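Local coordinates for cytochrome C3 (Desulfovibrio desulfuricans, PDB 1UP9), which probably carries electrons as a small tetraheme cytochrome, binding four heme c groups covalently in a single chain, at residues L64-V67 with E73-H76; K85-K90 with D96-A101. All blocks are in the same frame, centred on the assembly; numbering follows the deposited sequence. Where two conformers were deposited one is given.

Contact 1: L64-V67 with E73-H76. With HEC (heme c), chain C.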
ATOM      1  N   LEU A  64       0.607 -10.083   0.122  1.00 19.20           N
ATOM      2  CA  LEU A  64       0.779  -8.711  -0.364  1.00 16.73           C
ATOM      3  C   LEU A  64      -0.578  -8.153  -0.759  1.00 18.08           C
ATOM      4  O   LEU A  64      -0.925  -7.005  -0.494  1.00 17.05           O
ATOM      5  CB  LEU A  64       1.829  -8.665  -1.499  1.00 18.02           C
ATOM      6  CG  LEU A  64       2.157  -7.236  -1.972  1.00 18.43           C
ATOM      7  CD1 LEU A  64       2.709  -6.410  -0.804  1.00 19.16           C
ATOM      8  CD2 LEU A  64       3.151  -7.291  -3.130  1.00 20.56           C
ATOM      9  N   TYR A  65      -1.407  -8.949  -1.469  1.00 17.46           N
ATOM     10  CA  TYR A  65      -2.690  -8.460  -1.933  1.00 16.98           C
ATOM     11  C   TYR A  65      -3.533  -8.003  -0.745  1.00 17.50           C
ATOM     12  O   TYR A  65      -4.223  -6.989  -0.783  1.00 16.93           O
ATOM     13  CB  TYR A  65      -3.444  -9.557  -2.681  1.00 19.17           C
ATOM     14  CG  TYR A  65      -4.803  -9.228  -3.217  1.00 17.60           C
ATOM     15  CD1 TYR A  65      -4.936  -8.709  -4.492  1.00 18.45           C
ATOM     16  CD2 TYR A  65      -5.939  -9.442  -2.455  1.00 19.94           C
ATOM     17  CE1 TYR A  65      -6.213  -8.424  -4.948  1.00 22.92           C
ATOM     18  CE2 TYR A  65      -7.227  -9.157  -2.901  1.00 23.86           C
ATOM     19  CZ  TYR A  65      -7.332  -8.635  -4.167  1.00 23.94           C
ATOM     20  OH  TYR A  65      -8.570  -8.352  -4.669  1.00 37.37           O
ATOM     21  N   TYR A  66      -3.541  -8.800   0.303  1.00 18.79           N
ATOM     22  CA  TYR A  66      -4.373  -8.522   1.479  1.00 18.53           C
ATOM     23  C   TYR A  66      -3.924  -7.241   2.138  1.00 17.53           C
ATOM     24  O   TYR A  66      -4.685  -6.373   2.525  1.00 18.95           O
ATOM     25  CB  TYR A  66      -4.237  -9.696   2.461  1.00 19.16           C
ATOM     26  CG  TYR A  66      -5.171  -9.609   3.624  1.00 21.46           C
ATOM     27  CD1 TYR A  66      -6.524  -9.758   3.481  1.00 24.37           C
ATOM     28  CD2 TYR A  66      -4.619  -9.375   4.881  1.00 27.10           C
ATOM     29  CE1 TYR A  66      -7.313  -9.664   4.612  1.00 27.53           C
ATOM     30  CE2 TYR A  66      -5.408  -9.289   5.993  1.00 31.66           C
ATOM     31  CZ  TYR A  66      -6.756  -9.431   5.843  1.00 29.78           C
ATOM     32  OH  TYR A  66      -7.507  -9.343   6.998  1.00 39.45           O
ATOM     33  N   VAL A  67      -2.590  -7.056   2.290  1.00 18.30           N
ATOM     34  CA  VAL A  67      -2.133  -5.876   3.028  1.00 19.13           C
ATOM     35  C   VAL A  67      -2.288  -4.612   2.190  1.00 18.93           C
ATOM     36  O   VAL A  67      -2.289  -3.511   2.760  1.00 23.45           O
ATOM     37  CB  VAL A  67      -0.697  -5.968   3.584  1.00 20.75           C
ATOM     38  CG1 VAL A  67      -0.522  -7.206   4.455  1.00 23.35           C
ATOM     39  CG2 VAL A  67       0.377  -5.936   2.490  1.00 21.48           C
ATOM     40  N   GLU A  73     -10.072  -5.141   9.716  1.00 48.63           N
ATOM     41  CA  GLU A  73      -9.472  -4.681  10.962  1.00 44.55           C
ATOM     42  C   GLU A  73      -7.972  -4.857  11.099  1.00 43.96           C
ATOM     43  O   GLU A  73      -7.417  -5.159  12.181  1.00 59.99           O
ATOM     44  CB  GLU A  73     -10.196  -5.429  12.096  1.00 49.60           C
ATOM     45  CG  GLU A  73     -11.708  -5.391  12.040  1.00 50.93           C
ATOM     46  CD  GLU A  73     -12.328  -6.469  11.165  1.00 54.71           C
ATOM     47  OE1 GLU A  73     -13.578  -6.483  11.042  1.00 57.93           O
ATOM     48  OE2 GLU A  73     -11.526  -7.261  10.608  1.00 65.18           O
ATOM     49  N   LEU A  74      -7.152  -4.644  10.102  1.00 36.69           N
ATOM     50  CA  LEU A  74      -5.739  -4.981  10.175  1.00 27.88           C
ATOM     51  C   LEU A  74      -4.906  -4.260  11.239  1.00 29.33           C
ATOM     52  O   LEU A  74      -5.273  -3.282  11.873  1.00 29.98           O
ATOM     53  CB  LEU A  74      -5.057  -4.722   8.816  1.00 34.59           C
ATOM     54  CG  LEU A  74      -5.847  -4.838   7.526  1.00 35.16           C
ATOM     55  CD1 LEU A  74      -4.915  -4.766   6.327  1.00 48.08           C
ATOM     56  CD2 LEU A  74      -6.656  -6.117   7.420  1.00 44.70           C
ATOM     57  N   LYS A  75      -3.676  -4.792  11.417  1.00 27.84           N
ATOM     58  CA  LYS A  75      -2.719  -4.384  12.424  1.00 29.24           C
ATOM     59  C   LYS A  75      -1.951  -3.140  11.990  1.00 27.47           C
ATOM     60  O   LYS A  75      -1.323  -2.440  12.797  1.00 28.56           O
ATOM     61  CB  LYS A  75      -1.703  -5.485  12.740  1.00 33.73           C
ATOM     62  CG  LYS A  75      -2.262  -6.762  13.339  1.00 37.29           C
ATOM     63  CD  LYS A  75      -1.138  -7.790  13.515  1.00 39.44           C
ATOM     64  CE  LYS A  75      -1.061  -8.718  12.306  1.00 42.74           C
ATOM     65  NZ  LYS A  75      -1.985  -9.886  12.438  1.00 55.88           N
ATOM     66  N   HIS A  76      -1.963  -2.801  10.705  1.00 23.35           N
ATOM     67  CA  HIS A  76      -1.354  -1.572  10.163  1.00 22.27           C
ATOM     68  C   HIS A  76      -2.337  -1.097   9.099  1.00 23.04           C
ATOM     69  O   HIS A  76      -3.271  -1.839   8.744  1.00 23.74           O
ATOM     70  CB  HIS A  76       0.049  -1.804   9.613  1.00 20.73           C
ATOM     71  CG  HIS A  76       0.963  -2.343  10.683  1.00 22.24           C
ATOM     72  ND1 HIS A  76       1.361  -1.589  11.770  1.00 25.06           N
ATOM     73  CD2 HIS A  76       1.491  -3.573  10.819  1.00 24.38           C
ATOM     74  CE1 HIS A  76       2.137  -2.336  12.538  1.00 24.36           C
ATOM     75  NE2 HIS A  76       2.222  -3.532  11.977  1.00 24.84           N
TER
HETATM   76 FE   HEC C 202       3.981  -5.446   6.846  1.00 18.35          FE
HETATM   77  CHA HEC C 202       1.708  -6.634   9.041  1.00 19.64           C
HETATM   78  CHB HEC C 202       1.588  -3.557   5.356  1.00 18.71           C
HETATM   79  CHC HEC C 202       6.370  -3.941   4.909  1.00 18.17           C
HETATM   80  CHD HEC C 202       6.364  -7.627   8.070  1.00 19.59           C
HETATM   81  NA  HEC C 202       2.040  -5.120   7.148  1.00 17.51           N
HETATM   82  C1A HEC C 202       1.258  -5.735   8.078  1.00 18.41           C
HETATM   83  C2A HEC C 202      -0.118  -5.291   7.936  1.00 17.34           C
HETATM   84  C3A HEC C 202      -0.167  -4.364   6.971  1.00 17.88           C
HETATM   85  C4A HEC C 202       1.180  -4.289   6.425  1.00 18.29           C
HETATM   86  CMA HEC C 202      -1.349  -3.529   6.467  1.00 19.51           C
HETATM   87  CAA HEC C 202      -1.262  -5.849   8.799  1.00 20.87           C
HETATM   88  CBA HEC C 202      -1.744  -7.207   8.277  1.00 22.73           C
HETATM   89  CGA HEC C 202      -2.765  -7.842   9.202  1.00 24.97           C
HETATM   90  O1A HEC C 202      -3.206  -7.173  10.152  1.00 27.05           O
HETATM   91  O2A HEC C 202      -3.086  -9.010   8.925  1.00 36.72           O
HETATM   92  NB  HEC C 202       3.975  -4.064   5.408  1.00 17.71           N
HETATM   93  C1B HEC C 202       2.863  -3.390   4.892  1.00 16.87           C
HETATM   94  C2B HEC C 202       3.253  -2.556   3.775  1.00 17.20           C
HETATM   95  C3B HEC C 202       4.603  -2.698   3.665  1.00 16.82           C
HETATM   96  C4B HEC C 202       5.049  -3.596   4.682  1.00 17.84           C
HETATM   97  CMB HEC C 202       2.262  -1.732   2.938  1.00 19.46           C
HETATM   98  CAB HEC C 202       5.538  -2.029   2.652  1.00 18.51           C
HETATM   99  CBB HEC C 202       5.410  -0.487   2.637  1.00 20.08           C
HETATM  100  NC  HEC C 202       5.929  -5.728   6.523  1.00 18.19           N
HETATM  101  C1C HEC C 202       6.759  -5.006   5.690  1.00 18.83           C
HETATM  102  C2C HEC C 202       8.080  -5.540   5.729  1.00 19.18           C
HETATM  103  C3C HEC C 202       8.066  -6.620   6.548  1.00 20.78           C
HETATM  104  C4C HEC C 202       6.753  -6.709   7.108  1.00 19.74           C
HETATM  105  CMC HEC C 202       9.284  -4.990   4.924  1.00 20.36           C
HETATM  106  CAC HEC C 202       9.194  -7.643   6.814  1.00 20.56           C
HETATM  107  CBC HEC C 202      10.465  -7.033   7.422  1.00 20.93           C
HETATM  108  ND  HEC C 202       4.030  -6.850   8.253  1.00 18.97           N
HETATM  109  C1D HEC C 202       5.102  -7.611   8.657  1.00 18.04           C
HETATM  110  C2D HEC C 202       4.731  -8.391   9.817  1.00 20.55           C
HETATM  111  C3D HEC C 202       3.438  -8.110  10.099  1.00 20.43           C
HETATM  112  C4D HEC C 202       2.976  -7.164   9.103  1.00 20.34           C
HETATM  113  CMD HEC C 202       5.716  -9.326  10.559  1.00 24.70           C
HETATM  114  CAD HEC C 202       2.552  -8.677  11.217  0.53 23.57           C
HETATM  115  CBD HEC C 202       2.693  -7.969  12.572  0.53 25.61           C
HETATM  116  CGD HEC C 202       2.244  -6.529  12.627  0.53 26.00           C
HETATM  117  O1D HEC C 202       1.020  -6.250  12.586  0.53 28.24           O
HETATM  118  O2D HEC C 202       3.179  -5.699  12.747  0.53 27.87           O
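Leu74 meets Tyr66 and the edge of a heme at once. Its CB lies beside propionate A of the heme, 3.3 Å from heme O1A. Next comes CG, beside the backbone N at a chi1 of -29°, well short of the usual staggered value; from there the two methyls part company. CD1 heads for the porphyrin rim, 3.8 Å from the heme methyl CMA, and it also comes near Tyr66 O of helix 64-69. CD2 goes to the phenol, 3.4 Å from Tyr66 OH and 3.7 Å from Tyr66 CZ, meeting the ring obliquely. Leu74 and Tyr66 lie alongside each other with their tips pointing opposite ways. Tyr66 gets there with CG anti to the backbone N (chi1 -173°), and heme O2A lies at the edge of its ring, near the ring plane. Val67 packs over the porphyrin, its CB 3.8 Å from heme CHB, and touches the axial ligand His52 as well. Beyond Leu74 the contacts turn polar. The backbone N of Lys75 donates a fairly straight 2.7 Å hydrogen bond to heme O1A. His76 NE2 bonds to O2D of the other propionate, but the modelled 2.5 Å is doubtfully short. The His76 ring also stacks on His35, an axial ligand of this heme. The loop thus holds propionate A through Lys75 N, and probably the second propionate through His76, while apolar groups line the rim; such bonds would be expected to stabilise negative charge on the carboxylates and so could influence the heme's redox potential.

Contact 2: K85-K90 with D96-A101. With HEC (heme c), chain E.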
ATOM      1  N   LYS A  85     -11.183   6.220   3.718  1.00 15.23           N
ATOM      2  CA  LYS A  85     -11.399   7.404   4.573  1.00 14.40           C
ATOM      3  C   LYS A  85     -11.198   8.694   3.796  1.00 13.72           C
ATOM      4  O   LYS A  85     -11.943   9.675   3.973  1.00 15.51           O
ATOM      5  CB  LYS A  85     -10.456   7.407   5.780  1.00 15.44           C
ATOM      6  CG  LYS A  85     -10.663   6.246   6.752  1.00 20.52           C
ATOM      7  CD  LYS A  85      -9.495   6.198   7.739  1.00 23.00           C
ATOM      8  CE  LYS A  85      -9.490   4.979   8.661  0.64 25.60           C
ATOM      9  NZ  LYS A  85      -8.161   4.893   9.363  0.64 25.58           N
ATOM     10  N   VAL A  86     -10.188   8.748   2.917  1.00 14.02           N
ATOM     11  CA  VAL A  86      -9.946   9.941   2.109  1.00 13.65           C
ATOM     12  C   VAL A  86     -11.156  10.203   1.201  1.00 13.33           C
ATOM     13  O   VAL A  86     -11.558  11.343   1.113  1.00 14.43           O
ATOM     14  CB  VAL A  86      -8.656   9.775   1.285  1.00 14.35           C
ATOM     15  CG1 VAL A  86      -8.450  10.900   0.288  1.00 15.29           C
ATOM     16  CG2 VAL A  86      -7.414   9.698   2.199  1.00 15.51           C
ATOM     17  N   VAL A  87     -11.662   9.159   0.560  1.00 14.20           N
ATOM     18  CA  VAL A  87     -12.766   9.379  -0.410  1.00 15.01           C
ATOM     19  C   VAL A  87     -14.051   9.643   0.323  1.00 15.05           C
ATOM     20  O   VAL A  87     -14.913  10.263  -0.252  1.00 17.87           O
ATOM     21  CB  VAL A  87     -12.882   8.264  -1.460  0.59 16.09           C
ATOM     22  CG1 VAL A  87     -11.484   8.038  -2.087  0.59 18.31           C
ATOM     23  CG2 VAL A  87     -13.367   6.944  -0.935  0.59 16.13           C
ATOM     24  N   ALA A  88     -14.220   9.259   1.565  1.00 15.61           N
ATOM     25  CA  ALA A  88     -15.382   9.743   2.339  1.00 17.28           C
ATOM     26  C   ALA A  88     -15.385  11.262   2.452  1.00 18.77           C
ATOM     27  O   ALA A  88     -16.440  11.915   2.378  1.00 19.81           O
ATOM     28  CB  ALA A  88     -15.399   9.080   3.712  1.00 18.86           C
ATOM     29  N   GLU A  89     -14.224  11.869   2.652  1.00 17.32           N
ATOM     30  CA  GLU A  89     -14.120  13.310   2.746  1.00 16.35           C
ATOM     31  C   GLU A  89     -13.958  14.005   1.396  1.00 16.94           C
ATOM     32  O   GLU A  89     -14.315  15.186   1.332  1.00 19.33           O
ATOM     33  CB  GLU A  89     -12.870  13.636   3.624  1.00 19.99           C
ATOM     34  CG  GLU A  89     -13.089  13.210   5.062  1.00 18.59           C
ATOM     35  CD  GLU A  89     -11.866  13.264   5.953  1.00 16.75           C
ATOM     36  OE1 GLU A  89     -10.777  13.776   5.540  1.00 17.75           O
ATOM     37  OE2 GLU A  89     -12.064  12.820   7.102  1.00 17.96           O
ATOM     38  N   LYS A  90     -13.437  13.300   0.402  1.00 16.44           N
ATOM     39  CA  LYS A  90     -13.245  13.865  -0.939  1.00 16.74           C
ATOM     40  C   LYS A  90     -13.851  12.923  -1.968  1.00 16.16           C
ATOM     41  O   LYS A  90     -13.174  12.163  -2.642  1.00 15.39           O
ATOM     42  CB  LYS A  90     -11.745  14.064  -1.227  1.00 17.53           C
ATOM     43  CG  LYS A  90     -11.152  15.066  -0.229  1.00 21.60           C
ATOM     44  CD  LYS A  90      -9.738  15.432  -0.542  1.00 21.37           C
ATOM     45  CE  LYS A  90      -9.560  16.241  -1.810  1.00 23.69           C
ATOM     46  NZ  LYS A  90      -8.160  16.764  -1.883  1.00 27.70           N
ATOM     47  N   ASP A  96     -10.660   7.302  -8.555  1.00 15.15           N
ATOM     48  CA  ASP A  96      -9.220   7.443  -8.637  1.00 14.60           C
ATOM     49  C   ASP A  96      -8.484   6.636  -7.561  1.00 13.71           C
ATOM     50  O   ASP A  96      -7.445   6.034  -7.802  1.00 13.76           O
ATOM     51  CB  ASP A  96      -8.791   8.906  -8.433  1.00 15.33           C
ATOM     52  CG  ASP A  96      -8.930   9.767  -9.662  1.00 19.17           C
ATOM     53  OD1 ASP A  96      -9.166   9.262 -10.775  1.00 21.28           O
ATOM     54  OD2 ASP A  96      -8.855  11.007  -9.547  1.00 28.91           O
ATOM     55  N   LEU A  97      -9.024   6.658  -6.326  1.00 13.74           N
ATOM     56  CA  LEU A  97      -8.302   6.067  -5.198  1.00 13.87           C
ATOM     57  C   LEU A  97      -8.803   4.698  -4.743  1.00 13.76           C
ATOM     58  O   LEU A  97      -8.130   4.014  -3.948  1.00 14.21           O
ATOM     59  CB  LEU A  97      -8.360   7.000  -3.972  1.00 15.32           C
ATOM     60  CG  LEU A  97      -7.736   8.392  -4.135  1.00 18.99           C
ATOM     61  CD1 LEU A  97      -7.648   9.044  -2.749  1.00 18.33           C
ATOM     62  CD2 LEU A  97      -6.449   8.421  -4.884  1.00 21.95           C
ATOM     63  N   THR A  98      -9.987   4.279  -5.207  1.00 14.27           N
ATOM     64  CA  THR A  98     -10.490   2.988  -4.731  1.00 14.12           C
ATOM     65  C   THR A  98     -10.989   2.130  -5.877  1.00 15.23           C
ATOM     66  O   THR A  98     -11.363   0.967  -5.609  1.00 16.26           O
ATOM     67  CB  THR A  98     -11.617   3.117  -3.681  1.00 15.22           C
ATOM     68  OG1 THR A  98     -12.820   3.704  -4.242  1.00 16.77           O
ATOM     69  CG2 THR A  98     -11.154   3.957  -2.486  1.00 15.47           C
ATOM     70  N   GLY A  99     -11.052   2.607  -7.125  1.00 15.17           N
ATOM     71  CA  GLY A  99     -11.589   1.737  -8.163  1.00 16.89           C
ATOM     72  C   GLY A  99     -10.665   0.595  -8.538  1.00 16.68           C
ATOM     73  O   GLY A  99      -9.430   0.717  -8.567  1.00 17.01           O
ATOM     74  N   CYS A 100     -11.295  -0.516  -8.917  1.00 17.38           N
ATOM     75  CA  CYS A 100     -10.536  -1.689  -9.340  1.00 18.86           C
ATOM     76  C   CYS A 100     -10.125  -1.565 -10.804  1.00 19.05           C
ATOM     77  O   CYS A 100      -9.233  -2.309 -11.167  1.00 19.70           O
ATOM     78  CB  CYS A 100     -11.350  -2.997  -9.137  1.00 19.02           C
ATOM     79  SG  CYS A 100     -12.138  -3.112  -7.504  1.00 18.61           S
ATOM     80  N   ALA A 101     -10.755  -0.669 -11.543  1.00 19.94           N
ATOM     81  CA  ALA A 101     -10.361  -0.388 -12.928  1.00 21.81           C
ATOM     82  C   ALA A 101     -10.522   1.116 -13.176  1.00 21.30           C
ATOM     83  O   ALA A 101     -11.383   1.762 -12.561  1.00 22.33           O
ATOM     84  CB  ALA A 101     -11.157  -1.162 -13.946  1.00 29.06           C
TER
HETATM   85 FE   HEC E 204      -5.274  -3.675  -6.792  1.00 15.58          FE
HETATM   86  CHA HEC E 204      -2.608  -5.677  -7.538  1.00 16.77           C
HETATM   87  CHB HEC E 204      -7.345  -6.224  -7.670  1.00 18.18           C
HETATM   88  CHC HEC E 204      -7.923  -1.589  -6.330  1.00 15.43           C
HETATM   89  CHD HEC E 204      -3.172  -1.299  -5.553  1.00 13.98           C
HETATM   90  NA  HEC E 204      -5.031  -5.512  -7.524  1.00 16.67           N
HETATM   91  C1A HEC E 204      -3.854  -6.162  -7.829  1.00 16.54           C
HETATM   92  C2A HEC E 204      -4.102  -7.431  -8.466  1.00 17.30           C
HETATM   93  C3A HEC E 204      -5.424  -7.598  -8.485  1.00 17.11           C
HETATM   94  C4A HEC E 204      -6.009  -6.428  -7.903  1.00 17.68           C
HETATM   95  CMA HEC E 204      -6.246  -8.787  -8.994  1.00 20.44           C
HETATM   96  CAA HEC E 204      -2.976  -8.346  -8.992  1.00 18.43           C
HETATM   97  CBA HEC E 204      -2.421  -9.222  -7.866  1.00 20.42           C
HETATM   98  CGA HEC E 204      -1.132  -9.916  -8.291  1.00 20.32           C
HETATM   99  O1A HEC E 204      -0.617  -9.553  -9.370  1.00 23.61           O
HETATM  100  O2A HEC E 204      -0.673 -10.773  -7.517  1.00 21.36           O
HETATM  101  NB  HEC E 204      -7.243  -3.878  -6.943  1.00 16.54           N
HETATM  102  C1B HEC E 204      -7.912  -5.045  -7.187  1.00 17.00           C
HETATM  103  C2B HEC E 204      -9.307  -4.824  -6.918  1.00 15.81           C
HETATM  104  C3B HEC E 204      -9.503  -3.525  -6.630  1.00 16.18           C
HETATM  105  C4B HEC E 204      -8.201  -2.899  -6.649  1.00 15.99           C
HETATM  106  CMB HEC E 204     -10.362  -5.934  -7.025  1.00 19.85           C
HETATM  107  CAB HEC E 204     -10.793  -2.741  -6.356  1.00 17.65           C
HETATM  108  CBB HEC E 204     -11.343  -3.037  -4.944  1.00 19.55           C
HETATM  109  NC  HEC E 204      -5.499  -1.839  -6.121  1.00 14.45           N
HETATM  110  C1C HEC E 204      -6.666  -1.072  -6.114  1.00 14.60           C
HETATM  111  C2C HEC E 204      -6.383   0.306  -5.783  1.00 14.44           C
HETATM  112  C3C HEC E 204      -5.073   0.366  -5.531  1.00 13.07           C
HETATM  113  C4C HEC E 204      -4.503  -0.961  -5.716  1.00 14.06           C
HETATM  114  CMC HEC E 204      -7.450   1.420  -5.798  1.00 14.80           C
HETATM  115  CAC HEC E 204      -4.177   1.530  -5.165  1.00 13.95           C
HETATM  116  CBC HEC E 204      -4.650   2.280  -3.890  1.00 15.76           C
HETATM  117  ND  HEC E 204      -3.306  -3.575  -6.487  1.00 16.07           N
HETATM  118  C1D HEC E 204      -2.634  -2.522  -5.904  1.00 14.38           C
HETATM  119  C2D HEC E 204      -1.252  -2.883  -5.732  1.00 14.18           C
HETATM  120  C3D HEC E 204      -1.047  -4.080  -6.321  1.00 15.37           C
HETATM  121  C4D HEC E 204      -2.350  -4.515  -6.823  1.00 17.04           C
HETATM  122  CMD HEC E 204      -0.201  -2.037  -5.031  1.00 15.21           C
HETATM  123  CAD HEC E 204       0.263  -4.869  -6.462  1.00 18.74           C
HETATM  124  CBD HEC E 204       0.667  -5.612  -5.161  1.00 17.95           C
HETATM  125  CGD HEC E 204      -0.219  -6.788  -4.897  1.00 18.76           C
HETATM  126  O1D HEC E 204       0.147  -7.930  -5.260  1.00 20.20           O
HETATM  127  O2D HEC E 204      -1.332  -6.584  -4.358  1.00 18.63           O
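Val86 and Val87 of helix 79-89 face Leu97 and Thr98 of helix 94-98 through purely apolar contacts. Val86 CG1 meets Leu97 CD1 at 3.6 Å, the two lying nearly at right angles. Val87, modelled in two conformers, runs past Leu97 in the opposite direction; in the conformer described, its CG1 is 3.8 Å from Leu97 CB and its CG2 meets Thr98 CG2 tip to tip at 4.0 Å. At a chi1 of 66° Thr98 OG1 bonds back to Lys94 O, while CG2, anti to the carbonyl carbon, is turned to Val87. Among the polar contacts, Leu97 O accepts a hydrogen bond from ND1 of His83, an axial ligand of one heme, and so helps to fix the rotation of that imidazole. Lys90 N closes the end of its helix on Val86 O at 2.8 Å, and Lys90 NZ bonds a carboxylate of that same heme. One link is covalent: Cys100 SG is joined to CAB of a different heme at 1.8 Å, the thioether of a c-type heme. Helix 94-98 thus lies between helix 79-89 and the heme of Cys100, which is also bound by Ser14, Gln15 and Lys16 in the turn joining strands 9-12 and 17-20.

The two contacts lie in series along the chain, contact 1 closing before contact 2 opens, and their centres are about 17 Å apart. Their nearest atoms are about 7 Å apart, so they do not touch. Contact 1 folds the loop after helix 64-69 back beside that helix; contact 2 pairs the next helix, 79-89, with helix 94-98. In both, the chain turns back on itself within a few residues, five lying between the segments, and each borders heme groups instead of a large protein core. With little regular secondary structure in the 107 residues, the pattern illustrates how a multiheme cytochrome is built: small local contacts seat individual hemes, and the cofactors supply much of the interior.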